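Local coordinates for protein manganese-dependent ADP-ribose/CDP-alcohol diphosphatase (Danio rerio, PDB 2NXF) that probably hydrolyses the diphosphate bond of ADP-ribose and of CDP-alcohols such as CDP-choline at a dinuclear metal centre, at residues Q15-I19 with H65-R69; G59-G64 with N96-F102; N141-L147 with Q220-F226. One frame throughout, in Å; residues are numbered along the deposited sequence.

Contact 1 of 3, residues Q15-I19 with H65-R69; sequences QYADI and HNRRR. With ZN (zinc ion), chain B; PO4 (phosphate ion), chain F.
His65 begins the second segment by resting the CB of its side chain on Ile19, whose CD1 lies 3.6 Å from it; the two side chains cross at about a right angle. The contact belongs to the calcineurin-like metallophosphoesterase fold and joins the loop that follows strand 6-11, source of the zinc ligands Asp13 and Gln15, to the short helix 65-68. Asn66 is the polar anchor. With its CG turned away from its own carbonyl carbon (chi1 -70°), the amide sends ND2 to Tyr16 O at 2.8 Å, donor and acceptor lying in each other's planes. ND2 also bonds to Asp63 O. The other end of the amide, OD1, sits 3.4 Å from Ala17 CB and accepts a hydrogen bond from a water that itself accepts from Asp18 N and Arg69 NH1. Just past the helix, Arg69 folds back over the loop. Its chain, bent at chi3 (-50°), slides past Ile19 in the opposite direction, CD 3.4 Å from Ile19 CG2, and lays one guanidinium face over Asp18 O. A second water links Arg69 NH1 to Asp18 OD2, while Asp18 OD1 is held in a salt bridge by Arg34. At the other end of segment 15-19, Gln15 reaches the metal centre, where its OE1 binds a zinc ion at 2.0 Å.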
loop_
_atom_site.group_PDB
_atom_site.type_symbol
_atom_site.label_atom_id
_atom_site.label_comp_id
_atom_site.label_asym_id
_atom_site.label_seq_id
_atom_site.Cartn_x
_atom_site.Cartn_y
_atom_site.Cartn_z
ATOM N N GLN A 15 -3.188 -11.219 -0.652
ATOM C CA GLN A 15 -3.346 -11.980 0.599
ATOM C C GLN A 15 -3.556 -13.473 0.368
ATOM O O GLN A 15 -4.392 -14.103 1.011
ATOM C CB GLN A 15 -4.447 -11.379 1.503
ATOM C CG GLN A 15 -3.820 -10.516 2.577
ATOM C CD GLN A 15 -4.784 -9.589 3.270
ATOM O OE1 GLN A 15 -4.920 -8.415 2.889
ATOM N NE2 GLN A 15 -5.448 -10.097 4.295
ATOM N N TYR A 16 -2.781 -14.012 -0.568
ATOM C CA TYR A 16 -2.866 -15.435 -0.922
ATOM C C TYR A 16 -2.545 -16.331 0.273
ATOM O O TYR A 16 -1.677 -16.005 1.078
ATOM C CB TYR A 16 -1.894 -15.760 -2.076
ATOM C CG TYR A 16 -1.812 -17.238 -2.319
ATOM C CD1 TYR A 16 -2.878 -17.919 -2.915
ATOM C CD2 TYR A 16 -0.705 -17.978 -1.898
ATOM C CE1 TYR A 16 -2.821 -19.293 -3.128
ATOM C CE2 TYR A 16 -0.649 -19.349 -2.091
ATOM C CZ TYR A 16 -1.714 -20.002 -2.705
ATOM O OH TYR A 16 -1.691 -21.366 -2.899
ATOM N N ALA A 17 -3.267 -17.438 0.382
ATOM C CA ALA A 17 -2.902 -18.553 1.271
ATOM C C ALA A 17 -3.566 -19.806 0.750
ATOM O O ALA A 17 -4.670 -19.749 0.199
ATOM C CB ALA A 17 -3.334 -18.263 2.720
ATOM N N ASP A 18 -2.903 -20.947 0.934
ATOM C CA ASP A 18 -3.443 -22.226 0.480
ATOM C C ASP A 18 -4.336 -22.817 1.572
ATOM O O ASP A 18 -4.029 -23.865 2.170
ATOM C CB ASP A 18 -2.302 -23.192 0.110
ATOM C CG ASP A 18 -2.801 -24.468 -0.551
ATOM O OD1 ASP A 18 -3.986 -24.537 -0.976
ATOM O OD2 ASP A 18 -2.011 -25.443 -0.614
ATOM N N ILE A 19 -5.450 -22.128 1.834
ATOM C CA ILE A 19 -6.374 -22.505 2.907
ATOM C C ILE A 19 -7.808 -22.251 2.440
ATOM O O ILE A 19 -8.028 -21.525 1.468
ATOM C CB ILE A 19 -6.123 -21.701 4.211
ATOM C CG1 ILE A 19 -6.354 -20.193 3.997
ATOM C CG2 ILE A 19 -4.720 -21.950 4.770
ATOM C CD1 ILE A 19 -5.911 -19.290 5.171
ATOM N N HIS A 65 -2.079 -15.709 7.831
ATOM C CA HIS A 65 -2.421 -17.114 8.120
ATOM C C HIS A 65 -1.345 -18.086 7.654
ATOM O O HIS A 65 -1.239 -19.189 8.170
ATOM C CB HIS A 65 -3.760 -17.520 7.499
ATOM C CG HIS A 65 -4.947 -17.130 8.322
ATOM N ND1 HIS A 65 -5.819 -16.135 7.943
ATOM C CD2 HIS A 65 -5.394 -17.586 9.516
ATOM C CE1 HIS A 65 -6.770 -16.012 8.855
ATOM N NE2 HIS A 65 -6.533 -16.878 9.822
ATOM N N ASN A 66 -0.561 -17.686 6.659
ATOM C CA ASN A 66 0.532 -18.543 6.204
ATOM C C ASN A 66 1.544 -18.839 7.325
ATOM O O ASN A 66 2.039 -19.959 7.433
ATOM C CB ASN A 66 1.217 -17.946 4.995
ATOM C CG ASN A 66 0.330 -17.987 3.756
ATOM O OD1 ASN A 66 -0.049 -19.057 3.300
ATOM N ND2 ASN A 66 -0.031 -16.815 3.234
ATOM N N ARG A 67 1.836 -17.830 8.141
ATOM C CA ARG A 67 2.725 -18.000 9.301
ATOM C C ARG A 67 2.151 -19.060 10.238
ATOM O O ARG A 67 2.862 -19.945 10.710
ATOM C CB ARG A 67 2.891 -16.662 10.047
ATOM C CG ARG A 67 3.652 -16.763 11.376
ATOM C CD ARG A 67 5.067 -16.351 11.192
ATOM N NE ARG A 67 5.796 -16.283 12.454
ATOM C CZ ARG A 67 7.073 -16.622 12.581
ATOM N NH1 ARG A 67 7.738 -17.087 11.529
ATOM N NH2 ARG A 67 7.670 -16.549 13.770
ATOM N N ARG A 68 0.850 -18.974 10.490
ATOM C CA ARG A 68 0.180 -19.900 11.404
ATOM C C ARG A 68 0.151 -21.344 10.897
ATOM O O ARG A 68 -0.010 -22.259 11.686
ATOM C CB ARG A 68 -1.239 -19.409 11.722
ATOM C CG ARG A 68 -1.271 -18.080 12.496
ATOM C CD ARG A 68 -2.690 -17.495 12.554
ATOM N NE ARG A 68 -3.653 -18.446 13.103
ATOM C CZ ARG A 68 -4.956 -18.209 13.269
ATOM N NH1 ARG A 68 -5.480 -17.034 12.935
ATOM N NH2 ARG A 68 -5.734 -19.158 13.773
ATOM N N ARG A 69 0.281 -21.535 9.578
ATOM C CA ARG A 69 0.440 -22.893 9.027
ATOM C C ARG A 69 1.859 -23.220 8.594
ATOM O O ARG A 69 2.076 -24.254 7.957
ATOM C CB ARG A 69 -0.567 -23.200 7.892
ATOM C CG ARG A 69 -0.407 -22.339 6.671
ATOM C CD ARG A 69 -1.540 -22.601 5.684
ATOM N NE ARG A 69 -1.695 -24.033 5.431
ATOM C CZ ARG A 69 -1.174 -24.684 4.390
ATOM N NH1 ARG A 69 -0.480 -24.031 3.466
ATOM N NH2 ARG A 69 -1.360 -25.998 4.271
HETATM ZN ZN ZN B . -5.182 -6.541 3.508
HETATM P P PO4 F . -6.034 -6.721 6.719
HETATM O O1 PO4 F . -7.309 -5.908 6.769
HETATM O O2 PO4 F . -6.115 -7.841 7.739
HETATM O O3 PO4 F . -5.864 -7.432 5.390
HETATM O O4 PO4 F . -4.834 -5.853 6.942
HETATM O O HOH W 1 -0.360 -21.467 2.241
HETATM O O HOH W 2 0.414 -25.235 0.910
HETATM O O HOH W 3 -5.428 -4.749 4.659
#

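Contact 2 of 3, residues G59-G64 with N96-F102; sequences GDIIDG and NHEFYNF. With ZN (zinc ion), chain C; ZN (zinc ion), chain B; PO4 (phosphate ion), chain F.
His97 turns its CG anti to its own carbonyl carbon (chi1 -74°), which swings the imidazole across the 59-64 loop, and Glu98, with a similar first torsion, bends at chi2 (74°) to bring its carboxylate to the backbone amides of that loop. The imidazole is gripped at both nitrogens: ND1 accepts the N-H of Gly64 at 2.7 Å, in the ring plane, and NE2 donates to the phosphate atom O2 at 2.8 Å. Tyr100 CE2 lies over the centre of one face of the imidazole, and the carboxylate of Asp63 runs alongside, its OD2 capping His65 N. Glu98 takes two successive amides, Asp60 N on OE1 and Ile61 N on OE2, both on the syn side of the carboxylate, the second nearly straight at 171°. This is the dinuclear metal site of the calcineurin-like phosphoesterases, where loops after parallel strands supply the ligands. Asp60 OD2 bridges both zinc ions, and its OD1 accepts His97 N at 2.9 Å from above the carboxylate plane. Asn96 binds one of these ions through OD1 and gives ND2 to the phosphate atom O4 at 2.7 Å as well as to Tyr100 OH, so its amide is held at both ends. His228 and His265 complete that zinc's protein ligands. Farther along the helix, Asn101 ND2 reaches Asp63 O at 3.0 Å from above the carbonyl plane and also donates to His97 O, while its OD1 pairs with Ser72 OG. Ile62 CD1 packs against both Asn101 CG, 3.6 Å away, and Phe102 CE2.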
loop_
_atom_site.group_PDB
_atom_site.type_symbol
_atom_site.label_atom_id
_atom_site.label_comp_id
_atom_site.label_asym_id
_atom_site.label_seq_id
_atom_site.Cartn_x
_atom_site.Cartn_y
_atom_site.Cartn_z
ATOM N N GLY A 59 0.721 -4.207 -1.244
ATOM C CA GLY A 59 1.044 -4.893 0.016
ATOM C C GLY A 59 -0.006 -5.915 0.396
ATOM O O GLY A 59 -1.034 -6.058 -0.292
ATOM N N ASP A 60 0.241 -6.572 1.536
ATOM C CA ASP A 60 -0.532 -7.737 1.963
ATOM C C ASP A 60 -0.607 -8.738 0.824
ATOM O O ASP A 60 -1.693 -9.228 0.514
ATOM C CB ASP A 60 -1.953 -7.339 2.396
ATOM C CG ASP A 60 -1.992 -6.619 3.744
ATOM O OD1 ASP A 60 -0.939 -6.433 4.387
ATOM O OD2 ASP A 60 -3.080 -6.195 4.139
ATOM N N ILE A 61 0.539 -9.052 0.205
ATOM C CA ILE A 61 0.530 -9.979 -0.951
ATOM C C ILE A 61 0.293 -11.440 -0.518
ATOM O O ILE A 61 -0.247 -12.234 -1.287
ATOM C CB ILE A 61 1.797 -9.821 -1.811
ATOM C CG1 ILE A 61 1.529 -10.324 -3.237
ATOM C CG2 ILE A 61 3.018 -10.450 -1.104
ATOM C CD1 ILE A 61 2.716 -10.177 -4.183
ATOM N N ILE A 62 0.686 -11.792 0.716
ATOM C CA ILE A 62 0.316 -13.106 1.257
ATOM C C ILE A 62 -0.283 -12.915 2.633
ATOM O O ILE A 62 0.085 -11.978 3.330
ATOM C CB ILE A 62 1.512 -14.103 1.340
ATOM C CG1 ILE A 62 2.651 -13.551 2.202
ATOM C CG2 ILE A 62 2.017 -14.498 -0.072
ATOM C CD1 ILE A 62 3.609 -14.665 2.683
ATOM N N ASP A 63 -1.193 -13.799 3.032
ATOM C CA ASP A 63 -1.896 -13.596 4.311
ATOM C C ASP A 63 -1.040 -14.012 5.502
ATOM O O ASP A 63 -0.233 -14.939 5.399
ATOM C CB ASP A 63 -3.200 -14.394 4.330
ATOM C CG ASP A 63 -4.153 -13.895 5.389
ATOM O OD1 ASP A 63 -4.824 -12.867 5.152
ATOM O OD2 ASP A 63 -4.201 -14.505 6.460
ATOM N N GLY A 64 -1.240 -13.349 6.641
ATOM C CA GLY A 64 -0.597 -13.756 7.883
ATOM C C GLY A 64 -0.956 -15.176 8.318
ATOM O O GLY A 64 -0.221 -15.796 9.094
ATOM N N ASN A 96 0.792 -4.747 6.570
ATOM C CA ASN A 96 0.755 -5.504 7.831
ATOM C C ASN A 96 0.972 -7.006 7.678
ATOM O O ASN A 96 1.678 -7.593 8.487
ATOM C CB ASN A 96 -0.461 -5.174 8.723
ATOM C CG ASN A 96 -1.792 -5.280 7.996
ATOM O OD1 ASN A 96 -1.955 -4.747 6.899
ATOM N ND2 ASN A 96 -2.753 -5.959 8.624
ATOM N N HIS A 97 0.418 -7.615 6.629
ATOM C CA HIS A 97 0.569 -9.071 6.457
ATOM C C HIS A 97 1.982 -9.499 6.098
ATOM O O HIS A 97 2.417 -10.601 6.450
ATOM C CB HIS A 97 -0.498 -9.615 5.506
ATOM C CG HIS A 97 -1.842 -9.679 6.154
ATOM N ND1 HIS A 97 -2.345 -10.837 6.700
ATOM C CD2 HIS A 97 -2.750 -8.709 6.421
ATOM C CE1 HIS A 97 -3.527 -10.590 7.238
ATOM N NE2 HIS A 97 -3.792 -9.305 7.093
ATOM N N GLU A 98 2.722 -8.632 5.406
ATOM C CA GLU A 98 4.162 -8.897 5.242
ATOM C C GLU A 98 4.832 -9.029 6.598
ATOM O O GLU A 98 5.614 -9.970 6.814
ATOM C CB GLU A 98 4.849 -7.793 4.431
ATOM C CG GLU A 98 4.719 -7.962 2.910
ATOM C CD GLU A 98 3.327 -7.634 2.370
ATOM O OE1 GLU A 98 2.624 -6.833 3.005
ATOM O OE2 GLU A 98 2.976 -8.165 1.297
ATOM N N PHE A 99 4.549 -8.088 7.504
ATOM C CA PHE A 99 5.177 -8.138 8.839
ATOM C C PHE A 99 4.705 -9.285 9.740
ATOM O O PHE A 99 5.446 -9.734 10.631
ATOM C CB PHE A 99 5.078 -6.783 9.544
ATOM C CG PHE A 99 5.757 -5.680 8.796
ATOM C CD1 PHE A 99 7.156 -5.610 8.731
ATOM C CD2 PHE A 99 5.013 -4.729 8.119
ATOM C CE1 PHE A 99 7.783 -4.562 8.007
ATOM C CE2 PHE A 99 5.628 -3.694 7.389
ATOM C CZ PHE A 99 7.021 -3.622 7.335
ATOM N N TYR A 100 3.482 -9.756 9.518
ATOM C CA TYR A 100 2.995 -10.929 10.242
ATOM C C TYR A 100 3.814 -12.151 9.834
ATOM O O TYR A 100 4.072 -13.024 10.659
ATOM C CB TYR A 100 1.517 -11.220 9.940
ATOM C CG TYR A 100 0.538 -10.136 10.342
ATOM C CD1 TYR A 100 0.809 -9.262 11.398
ATOM C CD2 TYR A 100 -0.684 -10.009 9.678
ATOM C CE1 TYR A 100 -0.094 -8.265 11.765
ATOM C CE2 TYR A 100 -1.599 -9.019 10.022
ATOM C CZ TYR A 100 -1.298 -8.139 11.057
ATOM O OH TYR A 100 -2.200 -7.145 11.369
ATOM N N ASN A 101 4.195 -12.215 8.559
ATOM C CA ASN A 101 4.955 -13.362 8.044
ATOM C C ASN A 101 6.460 -13.285 8.238
ATOM O O ASN A 101 7.093 -14.310 8.455
ATOM C CB ASN A 101 4.684 -13.543 6.544
ATOM C CG ASN A 101 3.342 -14.199 6.270
ATOM O OD1 ASN A 101 3.202 -15.411 6.428
ATOM N ND2 ASN A 101 2.341 -13.395 5.899
ATOM N N PHE A 102 7.029 -12.086 8.089
ATOM C CA PHE A 102 8.487 -11.918 7.993
ATOM C C PHE A 102 8.989 -10.755 8.827
ATOM O O PHE A 102 8.307 -9.727 8.972
ATOM C CB PHE A 102 8.906 -11.655 6.531
ATOM C CG PHE A 102 8.395 -12.678 5.546
ATOM C CD1 PHE A 102 8.851 -13.993 5.586
ATOM C CD2 PHE A 102 7.478 -12.307 4.561
ATOM C CE1 PHE A 102 8.370 -14.957 4.662
ATOM C CE2 PHE A 102 6.988 -13.250 3.632
ATOM C CZ PHE A 102 7.449 -14.567 3.678
HETATM ZN ZN ZN C . -3.427 -4.439 5.384
HETATM ZN ZN ZN B . -5.182 -6.541 3.508
HETATM P P PO4 F . -6.034 -6.721 6.719
HETATM O O1 PO4 F . -7.309 -5.908 6.769
HETATM O O2 PO4 F . -6.115 -7.841 7.739
HETATM O O3 PO4 F . -5.864 -7.432 5.390
HETATM O O4 PO4 F . -4.834 -5.853 6.942
HETATM O O HOH W 3 -5.428 -4.749 4.659
#

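Contact 3 of 3, residues N141-L147 with Q220-F226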
loop_
_atom_site.group_PDB
_atom_site.type_symbol
_atom_site.label_atom_id
_atom_site.label_comp_id
_atom_site.label_asym_id
_atom_site.label_seq_id
_atom_site.Cartn_x
_atom_site.Cartn_y
_atom_site.Cartn_z
ATOM N N ASN A 141 9.481 13.648 -16.264
ATOM C CA ASN A 141 8.505 14.517 -15.577
ATOM C C ASN A 141 7.589 13.796 -14.580
ATOM O O ASN A 141 6.621 14.397 -14.091
ATOM C CB ASN A 141 7.646 15.324 -16.579
ATOM C CG ASN A 141 8.481 16.086 -17.597
ATOM O OD1 ASN A 141 8.330 15.904 -18.812
ATOM N ND2 ASN A 141 9.360 16.948 -17.111
ATOM N N PHE A 142 7.874 12.523 -14.313
ATOM C CA PHE A 142 7.114 11.739 -13.320
ATOM C C PHE A 142 8.011 11.126 -12.283
ATOM O O PHE A 142 9.173 10.780 -12.572
ATOM C CB PHE A 142 6.280 10.641 -13.994
ATOM C CG PHE A 142 5.186 11.187 -14.850
ATOM C CD1 PHE A 142 3.979 11.560 -14.276
ATOM C CD2 PHE A 142 5.373 11.374 -16.223
ATOM C CE1 PHE A 142 2.965 12.113 -15.057
ATOM C CE2 PHE A 142 4.353 11.913 -17.019
ATOM C CZ PHE A 142 3.155 12.281 -16.430
ATOM N N ARG A 143 7.482 11.006 -11.069
ATOM C CA ARG A 143 8.263 10.431 -9.979
ATOM C C ARG A 143 7.352 9.537 -9.160
ATOM O O ARG A 143 6.208 9.907 -8.917
ATOM C CB ARG A 143 8.895 11.518 -9.113
ATOM C CG ARG A 143 9.910 10.899 -8.107
ATOM C CD ARG A 143 10.921 11.891 -7.648
ATOM N NE ARG A 143 11.639 12.453 -8.782
ATOM C CZ ARG A 143 12.774 11.964 -9.278
ATOM N NH1 ARG A 143 13.358 10.897 -8.727
ATOM N NH2 ARG A 143 13.328 12.549 -10.314
ATOM N N PHE A 144 7.847 8.349 -8.798
ATOM C CA PHE A 144 7.135 7.420 -7.902
ATOM C C PHE A 144 7.817 7.435 -6.555
ATOM O O PHE A 144 9.055 7.425 -6.477
ATOM C CB PHE A 144 7.216 5.972 -8.426
ATOM C CG PHE A 144 6.244 5.641 -9.538
ATOM C CD1 PHE A 144 5.627 6.630 -10.286
ATOM C CD2 PHE A 144 5.981 4.306 -9.854
ATOM C CE1 PHE A 144 4.723 6.278 -11.334
ATOM C CE2 PHE A 144 5.092 3.962 -10.883
ATOM C CZ PHE A 144 4.466 4.940 -11.607
ATOM N N VAL A 145 7.016 7.406 -5.491
ATOM C CA VAL A 145 7.545 7.353 -4.133
ATOM C C VAL A 145 6.800 6.219 -3.437
ATOM O O VAL A 145 5.561 6.200 -3.439
ATOM C CB VAL A 145 7.292 8.679 -3.363
ATOM C CG1 VAL A 145 7.830 8.587 -1.923
ATOM C CG2 VAL A 145 7.931 9.885 -4.099
ATOM N N LEU A 146 7.533 5.267 -2.866
ATOM C CA LEU A 146 6.920 4.189 -2.096
ATOM C C LEU A 146 7.259 4.448 -0.645
ATOM O O LEU A 146 8.447 4.631 -0.317
ATOM C CB LEU A 146 7.488 2.812 -2.490
ATOM C CG LEU A 146 6.737 2.041 -3.587
ATOM C CD1 LEU A 146 7.010 2.706 -4.925
ATOM C CD2 LEU A 146 7.165 0.554 -3.600
ATOM N N LEU A 147 6.223 4.471 0.197
ATOM C CA LEU A 147 6.383 4.762 1.621
ATOM C C LEU A 147 6.234 3.514 2.470
ATOM O O LEU A 147 5.641 2.505 2.021
ATOM C CB LEU A 147 5.332 5.787 2.067
ATOM C CG LEU A 147 5.324 7.154 1.366
ATOM C CD1 LEU A 147 4.237 8.036 1.980
ATOM C CD2 LEU A 147 6.711 7.799 1.456
ATOM N N GLN A 220 9.050 20.590 -11.798
ATOM C CA GLN A 220 7.728 20.454 -12.412
ATOM C C GLN A 220 7.404 19.001 -12.735
ATOM O O GLN A 220 6.860 18.684 -13.805
ATOM C CB GLN A 220 7.593 21.335 -13.650
ATOM C CG GLN A 220 7.589 22.809 -13.328
ATOM C CD GLN A 220 7.561 23.633 -14.588
ATOM O OE1 GLN A 220 8.562 23.731 -15.298
ATOM N NE2 GLN A 220 6.407 24.213 -14.892
ATOM N N GLU A 221 7.756 18.122 -11.806
ATOM C CA GLU A 221 7.367 16.720 -11.891
ATOM C C GLU A 221 5.979 16.512 -11.313
ATOM O O GLU A 221 5.523 17.300 -10.466
ATOM C CB GLU A 221 8.372 15.841 -11.135
ATOM C CG GLU A 221 9.706 15.740 -11.830
ATOM C CD GLU A 221 10.742 15.007 -10.997
ATOM O OE1 GLU A 221 10.497 14.747 -9.792
ATOM O OE2 GLU A 221 11.816 14.711 -11.567
ATOM N N ARG A 222 5.332 15.435 -11.760
ATOM C CA ARG A 222 4.089 14.941 -11.157
ATOM C C ARG A 222 4.442 13.711 -10.354
ATOM O O ARG A 222 5.059 12.776 -10.875
ATOM C CB ARG A 222 3.077 14.544 -12.231
ATOM C CG ARG A 222 2.820 15.621 -13.259
ATOM C CD ARG A 222 1.912 16.668 -12.717
ATOM N NE ARG A 222 1.631 17.717 -13.704
ATOM C CZ ARG A 222 0.811 18.736 -13.474
ATOM N NH1 ARG A 222 0.173 18.814 -12.308
ATOM N NH2 ARG A 222 0.620 19.660 -14.408
ATOM N N VAL A 223 4.043 13.709 -9.086
ATOM C CA VAL A 223 4.478 12.656 -8.165
ATOM C C VAL A 223 3.328 11.746 -7.748
ATOM O O VAL A 223 2.270 12.221 -7.320
ATOM C CB VAL A 223 5.127 13.240 -6.894
ATOM C CG1 VAL A 223 5.708 12.109 -6.015
ATOM C CG2 VAL A 223 6.231 14.232 -7.279
ATOM N N LEU A 224 3.554 10.442 -7.871
ATOM C CA LEU A 224 2.604 9.452 -7.422
ATOM C C LEU A 224 3.212 8.793 -6.194
ATOM O O LEU A 224 4.349 8.303 -6.246
ATOM C CB LEU A 224 2.383 8.379 -8.494
ATOM C CG LEU A 224 1.740 8.844 -9.818
ATOM C CD1 LEU A 224 2.771 9.473 -10.795
ATOM C CD2 LEU A 224 1.108 7.633 -10.474
ATOM N N ILE A 225 2.423 8.716 -5.124
ATOM C CA ILE A 225 2.895 8.220 -3.832
ATOM C C ILE A 225 2.106 6.981 -3.478
ATOM O O ILE A 225 0.875 6.970 -3.632
ATOM C CB ILE A 225 2.720 9.308 -2.761
ATOM C CG1 ILE A 225 3.506 10.568 -3.181
ATOM C CG2 ILE A 225 3.215 8.825 -1.370
ATOM C CD1 ILE A 225 3.152 11.772 -2.345
ATOM N N PHE A 226 2.810 5.947 -3.018
ATOM C CA PHE A 226 2.198 4.644 -2.762
ATOM C C PHE A 226 2.473 4.272 -1.317
ATOM O O PHE A 226 3.603 4.428 -0.838
ATOM C CB PHE A 226 2.811 3.575 -3.670
ATOM C CG PHE A 226 2.619 3.846 -5.139
ATOM C CD1 PHE A 226 1.521 3.346 -5.816
ATOM C CD2 PHE A 226 3.546 4.636 -5.845
ATOM C CE1 PHE A 226 1.354 3.602 -7.188
ATOM C CE2 PHE A 226 3.367 4.893 -7.211
ATOM C CZ PHE A 226 2.277 4.377 -7.874
#
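Phe144 and Phe226 form an inclined edge-to-face pair: the edge of Phe226 points at the face of Phe144, with CE2 of Phe226 3.8 Å from Phe144 CD2 and the planes at 57°. They lie on the same face of two neighbouring parallel strands, 142-146 and 222-226, in the mixed sheet that packs against the other sheet of the metallophosphoesterase sandwich. Backbone hydrogen bonds run from Arg222 N to Asn141 O through to Leu147 N to Phe226 O. On that face Leu224 lies side by side with Phe144, pointing the same way, its CD1 3.8 Å from Phe144 CE1. Phe8 meets the Phe144 ring edge-to-face, tying this face to the other sheet. Nearer the start of the strands Phe142 sets its ring obliquely against the CB of Arg222, whose chain bends at chi2 and carries the guanidinium off to Ser322 O. The opposite face carries Val145, Val223 and Ile225, with Val145 CG2 3.7 Å from Val223 CG1; helix 203-219 covers it through Trp208 and Leu213. On the same face, nearer the start of the strands, Arg143 sets its CG opposite the backbone N (chi1 -171°) and bends at chi3, which turns the guanidinium to meet Glu221 side-on, guanidinium and carboxylate planes 26° apart. Its NH1 has a second carboxylate, that of Glu135 on strand 134-139. The salt bridge to Glu221 is bidentate, Arg143 NE to OE1 at 2.8 Å and Arg143 NH2 to OE2 at 2.9 Å, both oxygens met on the syn side but somewhat out of the carboxylate plane.

How the contacts relate
Contacts 1 and 2 are neighbours, their centres about 9 Å apart, and their segments alternate along the chain: 15-19, 59-64, 65-69, 96-102. Their loops follow parallel strands 6-11 and 54-57 of one sheet, and helix 96-101 follows the adjacent strand 89-92. Both contacts touch the same zinc ion, phosphate and bridging water, and Gln15 NE2 also reaches Asp63 OD1. Contact 3 opens later in the chain, in the other sheet, its centre about 33 Å from that of contact 1 and about 25 Å from that of contact 2, on the opposite side of the chain's centre. Strand 222-227 nevertheless leads directly to the zinc ligand His228, so both sheets contribute to one metal centre.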